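Local coordinates for interferon (Danio rerio, PDB 3PIV), which probably acts as a secreted antiviral cytokine of the alpha/beta interferon family, signalling by binding a cell-surface cytokine receptor, at residues R38-M43 with D152-N157. Residues are numbered along the deposited sequence; the frame is centred on the assembly and turned at random.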
ATOM      1  N   ARG A  38      -8.312  12.120   1.548  1.00 21.91           N
ATOM      2  CA  ARG A  38      -8.873  12.870   0.439  1.00 23.54           C
ATOM      3  C   ARG A  38      -8.896  12.010  -0.831  1.00 25.89           C
ATOM      4  O   ARG A  38      -9.933  11.822  -1.473  1.00 23.78           O
ATOM      5  CB  ARG A  38      -7.954  14.067   0.232  1.00 31.15           C
ATOM      6  CG  ARG A  38      -6.926  14.169   1.384  1.00 32.79           C
ATOM      7  CD  ARG A  38      -5.474  14.281   0.911  1.00 33.07           C
ATOM      8  NE  ARG A  38      -5.212  13.633  -0.369  1.00 25.38           N
ATOM      9  CZ  ARG A  38      -4.074  13.804  -1.047  1.00 40.16           C
ATOM     10  NH1 ARG A  38      -3.127  14.583  -0.532  1.00 44.53           N
ATOM     11  NH2 ARG A  38      -3.865  13.211  -2.228  1.00 22.14           N
ATOM     12  N   LEU A  39      -7.736  11.470  -1.172  1.00 25.03           N
ATOM     13  CA  LEU A  39      -7.575  10.645  -2.367  1.00 22.79           C
ATOM     14  C   LEU A  39      -8.437   9.391  -2.305  1.00 20.68           C
ATOM     15  O   LEU A  39      -9.104   9.034  -3.275  1.00 20.32           O
ATOM     16  CB  LEU A  39      -6.103  10.255  -2.507  1.00 24.35           C
ATOM     17  CG  LEU A  39      -5.475  10.006  -3.873  1.00 23.59           C
ATOM     18  CD1 LEU A  39      -4.556   8.802  -3.769  1.00 17.73           C
ATOM     19  CD2 LEU A  39      -6.510   9.841  -4.975  1.00 16.08           C
ATOM     20  N   TYR A  40      -8.421   8.712  -1.163  1.00 17.52           N
ATOM     21  CA  TYR A  40      -9.156   7.468  -1.040  1.00 18.24           C
ATOM     22  C   TYR A  40     -10.658   7.704  -1.177  1.00 23.52           C
ATOM     23  O   TYR A  40     -11.366   6.880  -1.759  1.00 22.38           O
ATOM     24  CB  TYR A  40      -8.836   6.766   0.285  1.00 18.17           C
ATOM     25  CG  TYR A  40      -7.660   5.842   0.182  1.00 15.41           C
ATOM     26  CD1 TYR A  40      -7.828   4.516  -0.211  1.00 19.07           C
ATOM     27  CD2 TYR A  40      -6.377   6.296   0.420  1.00 15.59           C
ATOM     28  CE1 TYR A  40      -6.746   3.664  -0.331  1.00 16.03           C
ATOM     29  CE2 TYR A  40      -5.285   5.448   0.298  1.00 16.43           C
ATOM     30  CZ  TYR A  40      -5.481   4.139  -0.073  1.00 13.73           C
ATOM     31  OH  TYR A  40      -4.410   3.303  -0.191  1.00 18.34           O
ATOM     32  N   THR A  41     -11.134   8.827  -0.635  1.00 25.24           N
ATOM     33  CA  THR A  41     -12.545   9.210  -0.769  1.00 27.23           C
ATOM     34  C   THR A  41     -12.886   9.285  -2.254  1.00 26.63           C
ATOM     35  O   THR A  41     -13.858   8.670  -2.700  1.00 25.04           O
ATOM     36  CB  THR A  41     -12.852  10.573  -0.074  1.00 25.27           C
ATOM     37  OG1 THR A  41     -12.753  10.428   1.347  1.00 28.68           O
ATOM     38  CG2 THR A  41     -14.250  11.061  -0.422  1.00 28.54           C
ATOM     39  N   LEU A  42     -12.064  10.017  -3.010  1.00 21.15           N
ATOM     40  CA  LEU A  42     -12.207  10.097  -4.463  1.00 26.62           C
ATOM     41  C   LEU A  42     -12.216   8.713  -5.120  1.00 27.01           C
ATOM     42  O   LEU A  42     -13.065   8.424  -5.952  1.00 29.30           O
ATOM     43  CB  LEU A  42     -11.091  10.961  -5.053  1.00 28.31           C
ATOM     44  CG  LEU A  42     -10.815  10.951  -6.562  1.00 33.67           C
ATOM     45  CD1 LEU A  42     -11.896  11.683  -7.331  1.00 34.69           C
ATOM     46  CD2 LEU A  42      -9.454  11.573  -6.858  1.00 30.05           C
ATOM     47  N   MET A  43     -11.281   7.850  -4.733  1.00 26.62           N
ATOM     48  CA  MET A  43     -11.214   6.518  -5.316  1.00 23.59           C
ATOM     49  C   MET A  43     -12.434   5.671  -4.936  1.00 23.74           C
ATOM     50  O   MET A  43     -12.898   4.813  -5.708  1.00 21.32           O
ATOM     51  CB  MET A  43      -9.901   5.818  -4.926  1.00 20.68           C
ATOM     52  CG  MET A  43      -8.630   6.508  -5.439  1.00 16.17           C
ATOM     53  SD  MET A  43      -8.679   7.045  -7.169  1.00 25.52           S
ATOM     54  CE  MET A  43      -9.343   5.563  -7.948  1.00 20.72           C
ATOM     55  N   ASP A 152      -9.137  -2.103   1.049  1.00 17.80           N
ATOM     56  CA  ASP A 152     -10.114  -3.179   1.180  1.00 22.74           C
ATOM     57  C   ASP A 152     -11.546  -2.686   0.923  1.00 19.60           C
ATOM     58  O   ASP A 152     -12.383  -3.407   0.380  1.00 17.42           O
ATOM     59  CB  ASP A 152     -10.003  -3.790   2.580  1.00 20.16           C
ATOM     60  CG  ASP A 152     -10.989  -4.909   2.807  1.00 27.34           C
ATOM     61  OD1 ASP A 152     -10.766  -6.024   2.279  1.00 26.91           O
ATOM     62  OD2 ASP A 152     -11.983  -4.675   3.521  1.00 24.75           O
ATOM     63  N   ILE A 153     -11.817  -1.451   1.312  1.00 17.07           N
ATOM     64  CA  ILE A 153     -13.107  -0.840   1.051  1.00 18.81           C
ATOM     65  C   ILE A 153     -13.271  -0.655  -0.450  1.00 19.00           C
ATOM     66  O   ILE A 153     -14.274  -1.039  -1.031  1.00 20.74           O
ATOM     67  CB  ILE A 153     -13.236   0.519   1.764  1.00 17.18           C
ATOM     68  CG1 ILE A 153     -13.301   0.315   3.284  1.00 18.17           C
ATOM     69  CG2 ILE A 153     -14.464   1.275   1.272  1.00 18.77           C
ATOM     70  CD1 ILE A 153     -13.480   1.608   4.048  1.00 14.34           C
ATOM     71  N   ILE A 154     -12.258  -0.078  -1.071  1.00 19.94           N
ATOM     72  CA  ILE A 154     -12.255   0.113  -2.516  1.00 19.59           C
ATOM     73  C   ILE A 154     -12.424  -1.203  -3.268  1.00 21.96           C
ATOM     74  O   ILE A 154     -13.139  -1.257  -4.262  1.00 20.94           O
ATOM     75  CB  ILE A 154     -10.970   0.812  -2.969  1.00 18.58           C
ATOM     76  CG1 ILE A 154     -10.982   2.272  -2.487  1.00 20.92           C
ATOM     77  CG2 ILE A 154     -10.806   0.709  -4.485  1.00 17.79           C
ATOM     78  CD1 ILE A 154      -9.622   2.933  -2.547  1.00 20.08           C
ATOM     79  N   ALA A 155     -11.765  -2.261  -2.804  1.00 20.05           N
ATOM     80  CA  ALA A 155     -11.900  -3.556  -3.445  1.00 22.32           C
ATOM     81  C   ALA A 155     -13.327  -4.070  -3.279  1.00 27.00           C
ATOM     82  O   ALA A 155     -13.941  -4.518  -4.245  1.00 26.41           O
ATOM     83  CB  ALA A 155     -10.894  -4.558  -2.884  1.00 19.16           C
ATOM     84  N   SER A 156     -13.854  -4.000  -2.059  1.00 24.97           N
ATOM     85  CA  SER A 156     -15.238  -4.392  -1.823  1.00 26.12           C
ATOM     86  C   SER A 156     -16.138  -3.684  -2.807  1.00 24.82           C
ATOM     87  O   SER A 156     -16.894  -4.330  -3.534  1.00 28.84           O
ATOM     88  CB  SER A 156     -15.706  -4.049  -0.402  1.00 19.64           C
ATOM     89  OG  SER A 156     -15.186  -4.956   0.543  1.00 34.14           O
ATOM     90  N   ASN A 157     -16.069  -2.352  -2.815  1.00 27.58           N
ATOM     91  CA  ASN A 157     -16.977  -1.553  -3.638  1.00 24.65           C
ATOM     92  C   ASN A 157     -16.735  -1.808  -5.118  1.00 25.10           C
ATOM     93  O   ASN A 157     -17.653  -1.738  -5.924  1.00 30.50           O
ATOM     94  CB  ASN A 157     -16.853  -0.056  -3.344  1.00 22.34           C
ATOM     95  CG  ASN A 157     -17.191   0.309  -1.897  1.00 30.98           C
ATOM     96  OD1 ASN A 157     -17.975  -0.369  -1.220  1.00 35.61           O
ATOM     97  ND2 ASN A 157     -16.603   1.404  -1.425  1.00 33.22           N
TER
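Ile154 reaches out from helix 134-158 and sets its CD1 methyl between Tyr40 and Met43 of the short helix 37-44. Ile154 CD1 is 3.3 Å from Tyr40 CD1, closer than two carbons usually pack, and 3.7 Å from Tyr40 CE1, so the methyl lies against one flank of the ring, obliquely, with the two side chains crossing at about a right angle. From the next turn Met43 adds its CB, 3.7 Å from the same Ile154 CD1. The rest of the thioether chain bends at chi2 and chi3 and carries the sulfur and CE away from Ile154, while Met43 packs on Phe54 and Tyr112. Ile154 makes this reach because CG1 lies anti to the carbonyl carbon (chi1 -70°) and the branch then runs extended to CD1. The closest CA atoms, Met43 and Ile154, are 7.1 Å apart.

Further out, the Tyr40 ring is held by more than the methyl. Its OH is hydrogen-bonded to His147, one of the residues of helix 134-158, and Phe54 of helix 48-66 meets the ring edge-to-face. Back on helix 134-158, Asp152 turns to helix 10-23, with a salt bridge to Arg11 and a hydrogen bond to Thr14.

This is buried packing joining the short helix to the C-terminal helix of the four-helix cytokine fold. Between the two segments it rests on van der Waals contact with a single methyl, 132 Å² being buried in all, so it lacks polar directionality; the Tyr40 hydroxyl is fixed separately, by His147.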